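Local coordinates for metallophosphoesterase TT1561-like domain-containing protein (Aquifex aeolicus, PDB 2YVT) that is of unknown function but, as a member of the calcineurin-like metallophosphoesterase superfamily, probably hydrolyses phosphoester bonds with the help of bound metal ions, at residues A[19-24]-A[83-88]; A[45-50]-A[64-69]; A[72-77]-A[103-108]. All coordinates share one frame; numbering follows the deposited sequence.

Contact 1. Residues A[19-24]-A[83-88]; sequences DLLPKL and REIGEL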
loop_
_atom_site.group_PDB
_atom_site.type_symbol
_atom_site.label_atom_id
_atom_site.label_comp_id
_atom_site.label_asym_id
_atom_site.label_seq_id
_atom_site.Cartn_x
_atom_site.Cartn_y
_atom_site.Cartn_z
ATOM N N ASP A 19 -12.976 -11.173 7.463
ATOM C CA ASP A 19 -13.188 -12.623 7.568
ATOM C C ASP A 19 -11.899 -13.419 7.366
ATOM O O ASP A 19 -11.801 -14.559 7.816
ATOM C CB ASP A 19 -14.252 -13.101 6.565
ATOM C CG ASP A 19 -13.877 -12.809 5.111
ATOM O OD1 ASP A 19 -13.589 -11.638 4.788
ATOM O OD2 ASP A 19 -13.906 -13.750 4.282
ATOM N N LEU A 20 -10.925 -12.822 6.673
ATOM C CA LEU A 20 -9.647 -13.485 6.424
ATOM C C LEU A 20 -8.560 -13.232 7.473
ATOM O O LEU A 20 -7.502 -13.862 7.436
ATOM C CB LEU A 20 -9.135 -13.123 5.032
ATOM C CG LEU A 20 -10.079 -13.493 3.882
ATOM C CD1 LEU A 20 -9.439 -13.091 2.565
ATOM C CD2 LEU A 20 -10.425 -14.987 3.896
ATOM N N LEU A 21 -8.828 -12.333 8.420
ATOM C CA LEU A 21 -7.820 -11.998 9.425
ATOM C C LEU A 21 -7.436 -13.158 10.353
ATOM O O LEU A 21 -6.262 -13.274 10.714
ATOM C CB LEU A 21 -8.180 -10.716 10.188
ATOM C CG LEU A 21 -8.054 -9.435 9.346
ATOM C CD1 LEU A 21 -8.498 -8.221 10.155
ATOM C CD2 LEU A 21 -6.635 -9.237 8.800
ATOM N N PRO A 22 -8.404 -14.026 10.733
ATOM C CA PRO A 22 -7.978 -15.220 11.490
ATOM C C PRO A 22 -6.898 -16.064 10.801
ATOM O O PRO A 22 -5.991 -16.581 11.476
ATOM C CB PRO A 22 -9.280 -16.011 11.657
ATOM C CG PRO A 22 -10.342 -14.955 11.642
ATOM C CD PRO A 22 -9.873 -13.968 10.597
ATOM N N LYS A 23 -6.965 -16.182 9.476
ATOM C CA LYS A 23 -5.927 -16.926 8.761
ATOM C C LYS A 23 -4.611 -16.152 8.750
ATOM O O LYS A 23 -3.537 -16.742 8.892
ATOM C CB LYS A 23 -6.383 -17.310 7.353
ATOM C CG LYS A 23 -7.332 -18.510 7.380
ATOM C CD LYS A 23 -7.847 -18.872 6.008
ATOM C CE LYS A 23 -8.917 -19.972 6.106
ATOM N NZ LYS A 23 -8.348 -21.311 6.450
ATOM N N LEU A 24 -4.694 -14.828 8.620
ATOM C CA LEU A 24 -3.486 -14.007 8.686
ATOM C C LEU A 24 -2.817 -14.122 10.066
ATOM O O LEU A 24 -1.594 -14.256 10.173
ATOM C CB LEU A 24 -3.798 -12.551 8.322
ATOM C CG LEU A 24 -2.588 -11.620 8.202
ATOM C CD1 LEU A 24 -1.632 -12.039 7.082
ATOM C CD2 LEU A 24 -3.023 -10.174 8.035
ATOM N N ARG A 83 -8.239 -1.288 14.408
ATOM C CA ARG A 83 -8.385 -2.138 15.589
ATOM C C ARG A 83 -7.966 -3.585 15.296
ATOM O O ARG A 83 -7.151 -4.161 16.013
ATOM C CB ARG A 83 -9.823 -2.082 16.128
ATOM C CG ARG A 83 -10.119 -3.122 17.201
ATOM C CD ARG A 83 -11.449 -2.867 17.892
ATOM N NE ARG A 83 -12.570 -2.833 16.954
ATOM C CZ ARG A 83 -13.211 -3.902 16.482
ATOM N NH1 ARG A 83 -12.854 -5.131 16.841
ATOM N NH2 ARG A 83 -14.218 -3.738 15.631
ATOM N N GLU A 84 -8.513 -4.165 14.228
ATOM C CA GLU A 84 -8.297 -5.586 13.971
ATOM C C GLU A 84 -6.884 -5.888 13.489
ATOM O O GLU A 84 -6.309 -6.916 13.840
ATOM C CB GLU A 84 -9.380 -6.142 13.035
ATOM C CG GLU A 84 -10.759 -6.075 13.685
ATOM C CD GLU A 84 -11.772 -7.041 13.106
ATOM O OE1 GLU A 84 -11.415 -7.874 12.260
ATOM O OE2 GLU A 84 -12.943 -6.954 13.515
ATOM N N ILE A 85 -6.307 -4.976 12.712
ATOM C CA ILE A 85 -4.893 -5.098 12.374
ATOM C C ILE A 85 -4.015 -4.865 13.609
ATOM O O ILE A 85 -3.075 -5.618 13.851
ATOM C CB ILE A 85 -4.492 -4.142 11.230
ATOM C CG1 ILE A 85 -5.132 -4.595 9.918
ATOM C CG2 ILE A 85 -2.958 -4.063 11.087
ATOM C CD1 ILE A 85 -4.644 -5.963 9.397
ATOM N N GLY A 86 -4.331 -3.827 14.385
ATOM C CA GLY A 86 -3.582 -3.517 15.608
ATOM C C GLY A 86 -3.507 -4.696 16.567
ATOM O O GLY A 86 -2.441 -4.999 17.107
ATOM N N GLU A 87 -4.637 -5.379 16.742
ATOM C CA GLU A 87 -4.726 -6.537 17.640
ATOM C C GLU A 87 -3.878 -7.741 17.214
ATOM O O GLU A 87 -3.671 -8.662 18.005
ATOM C CB GLU A 87 -6.187 -6.946 17.832
ATOM C CG GLU A 87 -6.959 -5.933 18.666
ATOM C CD GLU A 87 -8.356 -6.387 19.037
ATOM O OE1 GLU A 87 -8.768 -7.495 18.626
ATOM O OE2 GLU A 87 -9.043 -5.628 19.752
ATOM N N LEU A 88 -3.384 -7.740 15.974
ATOM C CA LEU A 88 -2.454 -8.787 15.543
ATOM C C LEU A 88 -1.106 -8.651 16.255
ATOM O O LEU A 88 -0.334 -9.615 16.334
ATOM C CB LEU A 88 -2.263 -8.767 14.022
ATOM C CG LEU A 88 -3.523 -9.063 13.205
ATOM C CD1 LEU A 88 -3.222 -8.862 11.726
ATOM C CD2 LEU A 88 -4.003 -10.485 13.486
#

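Contact 2. Residues A[45-50]-A[64-69]; sequences NEALEK and RKVIHE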
loop_
_atom_site.group_PDB
_atom_site.type_symbol
_atom_site.label_atom_id
_atom_site.label_comp_id
_atom_site.label_asym_id
_atom_site.label_seq_id
_atom_site.Cartn_x
_atom_site.Cartn_y
_atom_site.Cartn_z
ATOM N N ASN A 45 -15.177 1.193 -1.030
ATOM C CA ASN A 45 -15.463 2.614 -1.265
ATOM C C ASN A 45 -15.884 2.893 -2.707
ATOM O O ASN A 45 -15.445 3.868 -3.327
ATOM C CB ASN A 45 -14.233 3.459 -0.879
ATOM C CG ASN A 45 -14.593 4.818 -0.283
ATOM O OD1 ASN A 45 -15.765 5.141 -0.054
ATOM N ND2 ASN A 45 -13.562 5.615 -0.003
ATOM N N GLU A 46 -16.749 2.028 -3.237
ATOM C CA GLU A 46 -17.091 2.045 -4.658
ATOM C C GLU A 46 -17.867 3.287 -5.085
ATOM O O GLU A 46 -17.645 3.815 -6.178
ATOM C CB GLU A 46 -17.885 0.787 -5.011
ATOM C CG GLU A 46 -17.080 -0.495 -4.892
ATOM C CD GLU A 46 -17.868 -1.727 -5.302
ATOM O OE1 GLU A 46 -18.605 -1.659 -6.317
ATOM O OE2 GLU A 46 -17.746 -2.765 -4.608
ATOM N N ALA A 47 -18.770 3.748 -4.223
ATOM C CA ALA A 47 -19.632 4.877 -4.555
ATOM C C ALA A 47 -18.820 6.142 -4.799
ATOM O O ALA A 47 -19.082 6.887 -5.744
ATOM C CB ALA A 47 -20.661 5.101 -3.469
ATOM N N LEU A 48 -17.816 6.383 -3.959
ATOM C CA LEU A 48 -17.009 7.587 -4.141
ATOM C C LEU A 48 -16.264 7.544 -5.468
ATOM O O LEU A 48 -16.216 8.540 -6.193
ATOM C CB LEU A 48 -16.028 7.786 -2.978
ATOM C CG LEU A 48 -16.497 8.686 -1.831
ATOM C CD1 LEU A 48 -17.702 8.080 -1.132
ATOM C CD2 LEU A 48 -15.360 8.907 -0.841
ATOM N N GLU A 49 -15.672 6.391 -5.781
ATOM C CA GLU A 49 -14.895 6.266 -7.001
ATOM C C GLU A 49 -15.785 6.443 -8.222
ATOM O O GLU A 49 -15.416 7.153 -9.155
ATOM C CB GLU A 49 -14.176 4.922 -7.072
ATOM C CG GLU A 49 -13.367 4.770 -8.337
ATOM C CD GLU A 49 -12.411 3.608 -8.284
ATOM O OE1 GLU A 49 -12.742 2.567 -7.668
ATOM O OE2 GLU A 49 -11.321 3.744 -8.870
ATOM N N LYS A 50 -16.958 5.816 -8.197
ATOM C CA LYS A 50 -17.879 5.910 -9.327
ATOM C C LYS A 50 -18.343 7.342 -9.558
ATOM O O LYS A 50 -18.406 7.784 -10.702
ATOM C CB LYS A 50 -19.086 4.989 -9.143
ATOM C CG LYS A 50 -18.787 3.511 -9.362
ATOM C CD LYS A 50 -20.057 2.681 -9.243
ATOM C CE LYS A 50 -19.754 1.192 -9.264
ATOM N NZ LYS A 50 -19.423 0.706 -10.632
ATOM N N ARG A 64 -20.012 16.344 -3.973
ATOM C CA ARG A 64 -19.456 16.082 -2.651
ATOM C C ARG A 64 -20.471 15.510 -1.657
ATOM O O ARG A 64 -20.093 15.016 -0.598
ATOM C CB ARG A 64 -18.758 17.328 -2.093
ATOM C CG ARG A 64 -17.532 17.734 -2.897
ATOM C CD ARG A 64 -16.753 18.855 -2.212
ATOM N NE ARG A 64 -16.132 18.403 -0.973
ATOM C CZ ARG A 64 -14.952 17.785 -0.901
ATOM N NH1 ARG A 64 -14.249 17.543 -2.002
ATOM N NH2 ARG A 64 -14.474 17.414 0.278
ATOM N N LYS A 65 -21.760 15.562 -2.006
ATOM C CA LYS A 65 -22.781 14.897 -1.194
ATOM C C LYS A 65 -22.508 13.395 -1.112
ATOM O O LYS A 65 -22.787 12.774 -0.093
ATOM C CB LYS A 65 -24.188 15.155 -1.744
ATOM C CG LYS A 65 -24.615 16.605 -1.701
ATOM C CD LYS A 65 -26.110 16.730 -1.964
ATOM C CE LYS A 65 -26.566 18.178 -1.880
ATOM N NZ LYS A 65 -26.550 18.697 -0.482
ATOM N N VAL A 66 -21.930 12.827 -2.174
ATOM C CA VAL A 66 -21.567 11.401 -2.175
ATOM C C VAL A 66 -20.516 11.093 -1.098
ATOM O O VAL A 66 -20.590 10.062 -0.420
ATOM C CB VAL A 66 -21.106 10.923 -3.583
ATOM C CG1 VAL A 66 -20.639 9.478 -3.545
ATOM C CG2 VAL A 66 -22.249 11.065 -4.579
ATOM N N ILE A 67 -19.554 11.999 -0.925
ATOM C CA ILE A 67 -18.578 11.849 0.153
ATOM C C ILE A 67 -19.288 11.913 1.500
ATOM O O ILE A 67 -19.158 11.019 2.332
ATOM C CB ILE A 67 -17.478 12.940 0.100
ATOM C CG1 ILE A 67 -16.671 12.823 -1.196
ATOM C CG2 ILE A 67 -16.569 12.849 1.327
ATOM C CD1 ILE A 67 -15.711 13.978 -1.445
ATOM N N HIS A 68 -20.067 12.969 1.699
ATOM C CA HIS A 68 -20.685 13.198 2.994
ATOM C C HIS A 68 -21.598 12.043 3.420
ATOM O O HIS A 68 -21.566 11.624 4.580
ATOM C CB HIS A 68 -21.404 14.550 2.998
ATOM C CG HIS A 68 -20.513 15.699 2.633
ATOM N ND1 HIS A 68 -20.965 16.800 1.939
ATOM C CD2 HIS A 68 -19.192 15.909 2.849
ATOM C CE1 HIS A 68 -19.966 17.642 1.749
ATOM N NE2 HIS A 68 -18.877 17.125 2.291
ATOM N N GLU A 69 -22.360 11.490 2.474
ATOM C CA GLU A 69 -23.300 10.414 2.797
ATOM C C GLU A 69 -22.622 9.064 3.049
ATOM O O GLU A 69 -23.234 8.144 3.601
ATOM C CB GLU A 69 -24.413 10.306 1.746
ATOM C CG GLU A 69 -23.998 9.785 0.378
ATOM C CD GLU A 69 -24.995 10.157 -0.715
ATOM O OE1 GLU A 69 -24.735 9.835 -1.890
ATOM O OE2 GLU A 69 -26.036 10.769 -0.398
#

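Contact 3. Residues A[72-77]-A[103-108]; sequences HYIIET and LKIFLR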
loop_
_atom_site.group_PDB
_atom_site.type_symbol
_atom_site.label_atom_id
_atom_site.label_comp_id
_atom_site.label_asym_id
_atom_site.label_seq_id
_atom_site.Cartn_x
_atom_site.Cartn_y
_atom_site.Cartn_z
ATOM N N HIS A 72 -19.840 8.092 7.333
ATOM C CA HIS A 72 -20.044 7.217 8.480
ATOM C C HIS A 72 -19.483 5.811 8.225
ATOM O O HIS A 72 -18.760 5.267 9.075
ATOM C CB HIS A 72 -21.520 7.157 8.889
ATOM C CG HIS A 72 -21.753 6.369 10.141
ATOM N ND1 HIS A 72 -22.061 5.027 10.125
ATOM C CD2 HIS A 72 -21.684 6.723 11.446
ATOM C CE1 HIS A 72 -22.191 4.591 11.366
ATOM N NE2 HIS A 72 -21.965 5.601 12.187
ATOM N N TYR A 73 -19.802 5.251 7.054
ATOM C CA TYR A 73 -19.278 3.939 6.622
ATOM C C TYR A 73 -17.748 3.937 6.545
ATOM O O TYR A 73 -17.094 3.015 7.045
ATOM C CB TYR A 73 -19.894 3.507 5.275
ATOM C CG TYR A 73 -18.932 2.797 4.323
ATOM C CD1 TYR A 73 -18.550 1.471 4.539
ATOM C CD2 TYR A 73 -18.412 3.459 3.204
ATOM C CE1 TYR A 73 -17.665 0.820 3.673
ATOM C CE2 TYR A 73 -17.518 2.818 2.322
ATOM C CZ TYR A 73 -17.155 1.502 2.568
ATOM O OH TYR A 73 -16.289 0.858 1.708
ATOM N N ILE A 74 -17.181 4.973 5.932
ATOM C CA ILE A 74 -15.722 5.047 5.747
ATOM C C ILE A 74 -15.018 5.074 7.103
ATOM O O ILE A 74 -14.076 4.315 7.349
ATOM C CB ILE A 74 -15.320 6.285 4.897
ATOM C CG1 ILE A 74 -15.807 6.133 3.455
ATOM C CG2 ILE A 74 -13.801 6.533 4.946
ATOM C CD1 ILE A 74 -15.781 7.433 2.673
ATOM N N ILE A 75 -15.501 5.931 7.996
ATOM C CA ILE A 75 -14.911 6.058 9.330
ATOM C C ILE A 75 -15.027 4.773 10.156
ATOM O O ILE A 75 -14.049 4.319 10.762
ATOM C CB ILE A 75 -15.533 7.250 10.098
ATOM C CG1 ILE A 75 -15.151 8.562 9.403
ATOM C CG2 ILE A 75 -15.069 7.237 11.549
ATOM C CD1 ILE A 75 -16.048 9.739 9.757
ATOM N N GLU A 76 -16.219 4.191 10.186
ATOM C CA GLU A 76 -16.462 2.972 10.955
ATOM C C GLU A 76 -15.574 1.833 10.446
ATOM O O GLU A 76 -14.997 1.068 11.229
ATOM C CB GLU A 76 -17.942 2.591 10.841
ATOM C CG GLU A 76 -18.402 1.453 11.742
ATOM C CD GLU A 76 -19.924 1.276 11.741
ATOM O OE1 GLU A 76 -20.592 1.755 10.801
ATOM O OE2 GLU A 76 -20.453 0.659 12.690
ATOM N N THR A 77 -15.464 1.729 9.124
ATOM C CA THR A 77 -14.717 0.634 8.517
ATOM C C THR A 77 -13.213 0.822 8.730
ATOM O O THR A 77 -12.508 -0.129 9.055
ATOM C CB THR A 77 -15.060 0.492 7.027
ATOM O OG1 THR A 77 -16.480 0.383 6.890
ATOM C CG2 THR A 77 -14.402 -0.752 6.422
ATOM N N LEU A 103 -8.366 11.325 1.854
ATOM C CA LEU A 103 -7.115 11.214 2.597
ATOM C C LEU A 103 -7.227 11.808 3.999
ATOM O O LEU A 103 -6.721 11.225 4.960
ATOM C CB LEU A 103 -5.950 11.856 1.844
ATOM C CG LEU A 103 -4.575 11.722 2.506
ATOM C CD1 LEU A 103 -4.156 10.246 2.687
ATOM C CD2 LEU A 103 -3.544 12.472 1.687
ATOM N N LYS A 104 -7.894 12.953 4.116
ATOM C CA LYS A 104 -8.020 13.614 5.425
ATOM C C LYS A 104 -8.725 12.715 6.446
ATOM O O LYS A 104 -8.364 12.706 7.621
ATOM C CB LYS A 104 -8.707 14.981 5.295
ATOM C CG LYS A 104 -7.852 16.004 4.500
ATOM C CD LYS A 104 -8.456 17.409 4.480
ATOM C CE LYS A 104 -7.574 18.408 3.727
ATOM N NZ LYS A 104 -7.416 18.114 2.269
ATOM N N ILE A 105 -9.715 11.946 5.987
ATOM C CA ILE A 105 -10.435 11.012 6.853
ATOM C C ILE A 105 -9.566 9.785 7.176
ATOM O O ILE A 105 -9.528 9.313 8.316
ATOM C CB ILE A 105 -11.793 10.614 6.228
ATOM C CG1 ILE A 105 -12.695 11.854 6.196
ATOM C CG2 ILE A 105 -12.441 9.450 6.996
ATOM C CD1 ILE A 105 -14.061 11.636 5.573
ATOM N N PHE A 106 -8.852 9.282 6.174
ATOM C CA PHE A 106 -7.946 8.172 6.387
ATOM C C PHE A 106 -6.878 8.527 7.432
ATOM O O PHE A 106 -6.602 7.743 8.340
ATOM C CB PHE A 106 -7.277 7.768 5.070
ATOM C CG PHE A 106 -6.338 6.626 5.219
ATOM C CD1 PHE A 106 -6.813 5.326 5.306
ATOM C CD2 PHE A 106 -4.970 6.854 5.315
ATOM C CE1 PHE A 106 -5.925 4.255 5.470
ATOM C CE2 PHE A 106 -4.091 5.804 5.484
ATOM C CZ PHE A 106 -4.566 4.509 5.566
ATOM N N LEU A 107 -6.289 9.711 7.306
ATOM C CA LEU A 107 -5.241 10.117 8.242
ATOM C C LEU A 107 -5.786 10.418 9.638
ATOM O O LEU A 107 -5.105 10.175 10.631
ATOM C CB LEU A 107 -4.439 11.297 7.695
ATOM C CG LEU A 107 -3.626 10.955 6.441
ATOM C CD1 LEU A 107 -2.874 12.184 5.941
ATOM C CD2 LEU A 107 -2.679 9.779 6.651
ATOM N N ARG A 108 -7.021 10.908 9.715
ATOM C CA ARG A 108 -7.655 11.072 11.017
ATOM C C ARG A 108 -7.830 9.720 11.713
ATOM O O ARG A 108 -7.572 9.600 12.910
ATOM C CB ARG A 108 -8.986 11.820 10.894
ATOM C CG ARG A 108 -9.752 11.911 12.203
ATOM C CD ARG A 108 -9.073 12.796 13.235
ATOM N NE ARG A 108 -9.702 12.619 14.546
ATOM C CZ ARG A 108 -9.405 13.332 15.625
ATOM N NH1 ARG A 108 -8.509 14.307 15.562
ATOM N NH2 ARG A 108 -10.020 13.081 16.781
#

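Contact 1. Residues A[19-24]-A[83-88]
Leu-21 reaches from the first turn of helix 21-31 onto the last turns of helix 65-86, where its two methyls part company and overlap different residues. Leu-21 CD1 lies against Glu-84, 3.7 Å from its CB and 3.6 Å from the carboxylate oxygen OE1, while Leu-21 CD2 meets the terminal methyl CD1 of Ile-85 at 3.9 Å. With CG turned to the side of the backbone N (chi1 -71°), the leucine fork opens across the two consecutive residues. Its chain runs crosswise to that of Ile-85. Ile-85 does not aim its CB straight at the partner helix; two successive bends, chi1 -69° and chi2 -65°, bring only its CD1 back to it.

About a turn further along helix 21-31, Leu-24 CD2 touches CD1 of Leu-88 at 3.9 Å, again methyl to methyl. Leu-24 also rests on Leu-9 and Ile-11 of strand 7-12, and Leu-88 extends its packing over Lys-25 and Ile-28. The pair of helices thus covers one side of the mixed sheet that contains strand 7-12, as helices do in the layered alpha/beta core of metallophosphoesterases.

Glu-84 contributes differently from its neighbours. Its CB gives Leu-21 an apolar support and its side chain also touches Phe-18, whereas the carboxylate has a charged neighbour in its own helix, a long salt bridge from OE2 to Arg-83 NH1. Apart from Glu-84 OE1 beside the leucine methyl, the meeting surface is entirely aliphatic, which implies that the two helices are held here by van der Waals packing and burial of leucine and isoleucine methyls, without polar pairing between them.

Contact 2. Residues A[45-50]-A[64-69]
Helices 46-50 and 65-69 run almost exactly antiparallel, with 173° between their directions and axes 9.4 Å apart at closest approach. The backbones come nearest at Leu-48 and Ile-67, whose CA atoms are 6.3 Å apart. At this separation side chains can reach the opposite main chain. Leu-48 CD1 lies 3.6 Å from the carbonyl O of Val-66, and in return Val-66 CG1 sits 3.7 Å from the O of Ala-47. The valine methyl is put there by a chi1 of 176°, which sets CG1 opposite its backbone N and directs it at the facing helix. Leu-48 and Val-66 lie alongside, pointing opposite ways, with Leu-48 CD1 and Val-66 CG1 4.1 Å apart. The other branch of the leucine, CD2, meets Ile-67 CG1, also at 4.1 Å, and here the chains are turned across one another. Ala-47 CB completes the patch at its exposed border with a looser approach to Val-66.

Helix 46-57 and the start of helix 65-86 form a helical hairpin, joined by a short connection and containing no strand. It lies beyond the C-terminal end of strand 35-39. Leu-48 continues inward onto Asn-70 and Ile-74 of the longer helix, Ile-67 packs on Pro-102 just before helix 103-112 and on Phe-152, and Arg-64 is tied by a salt bridge to Asp-151.

Contact 3. Residues A[72-77]-A[103-108]
Ile-105 presses its CG2 methyl against Ile-74 and Ile-75, the central event in a helix-helix packing within the alpha/beta fold of the metallophosphoesterase. Helix 103-112, which follows strand 91-95, here lies against the middle of the long helix 65-86, which precedes that strand. Leu-103, at the start of the segment, turns to the loop at Glu-150, with which it also shares a backbone hydrogen bond. Ile-105 comes next and makes the whole contact: its CG2 is 3.8 Å from Ile-74 CG2 and 3.7 Å from Ile-75 CG1. Because that methyl stands opposite the backbone N of Ile-105, with CG1 beside the backbone N (chi1 -67°), it is the shorter branch that touches both isoleucines. The side chains of both lie roughly perpendicular to that of Ile-105. Ile-105 also touches Glu-71, one turn before Ile-75. Phe-106 directs its CB away from this interface, and its ring packs on Ile-42 and Leu-78. Arg-108, last in the segment, pairs with Glu-112 of its own helix.

On the opposing helix, Tyr-73 and Thr-77 link successive turns: the carbonyl O of Tyr-73 takes the usual backbone bond from Thr-77 N at 2.9 Å and, from the other face of its plane, a bond from Thr-77 OG1 at 2.7 Å, the hydroxyl tilted 32° out of that plane.

Overall arrangement
All three contacts use helix 65-86, which meets a different helix at its start (contact 2), middle (contact 3) and end (contact 1). Contact 1 is the buried one, backed by strand 7-12, and lies about 27 Å from contact 2, centre to centre. Contacts 2 and 3 are partly buried and adjoin each other: Tyr-73 OH probably bonds to Asn-45 N at 3.0 Å, and Asn-45 OD1 lies beside Ile-74 CD1. Across all three, the segments meet mainly through aliphatic side chains, but the partners change with place. Leucine and isoleucine methyls, with one glutamate, meet at 19-24/83-88, methyls touch main-chain carbonyls in the close hairpin of 45-50/64-69, and three isoleucines suffice at 72-77/103-108.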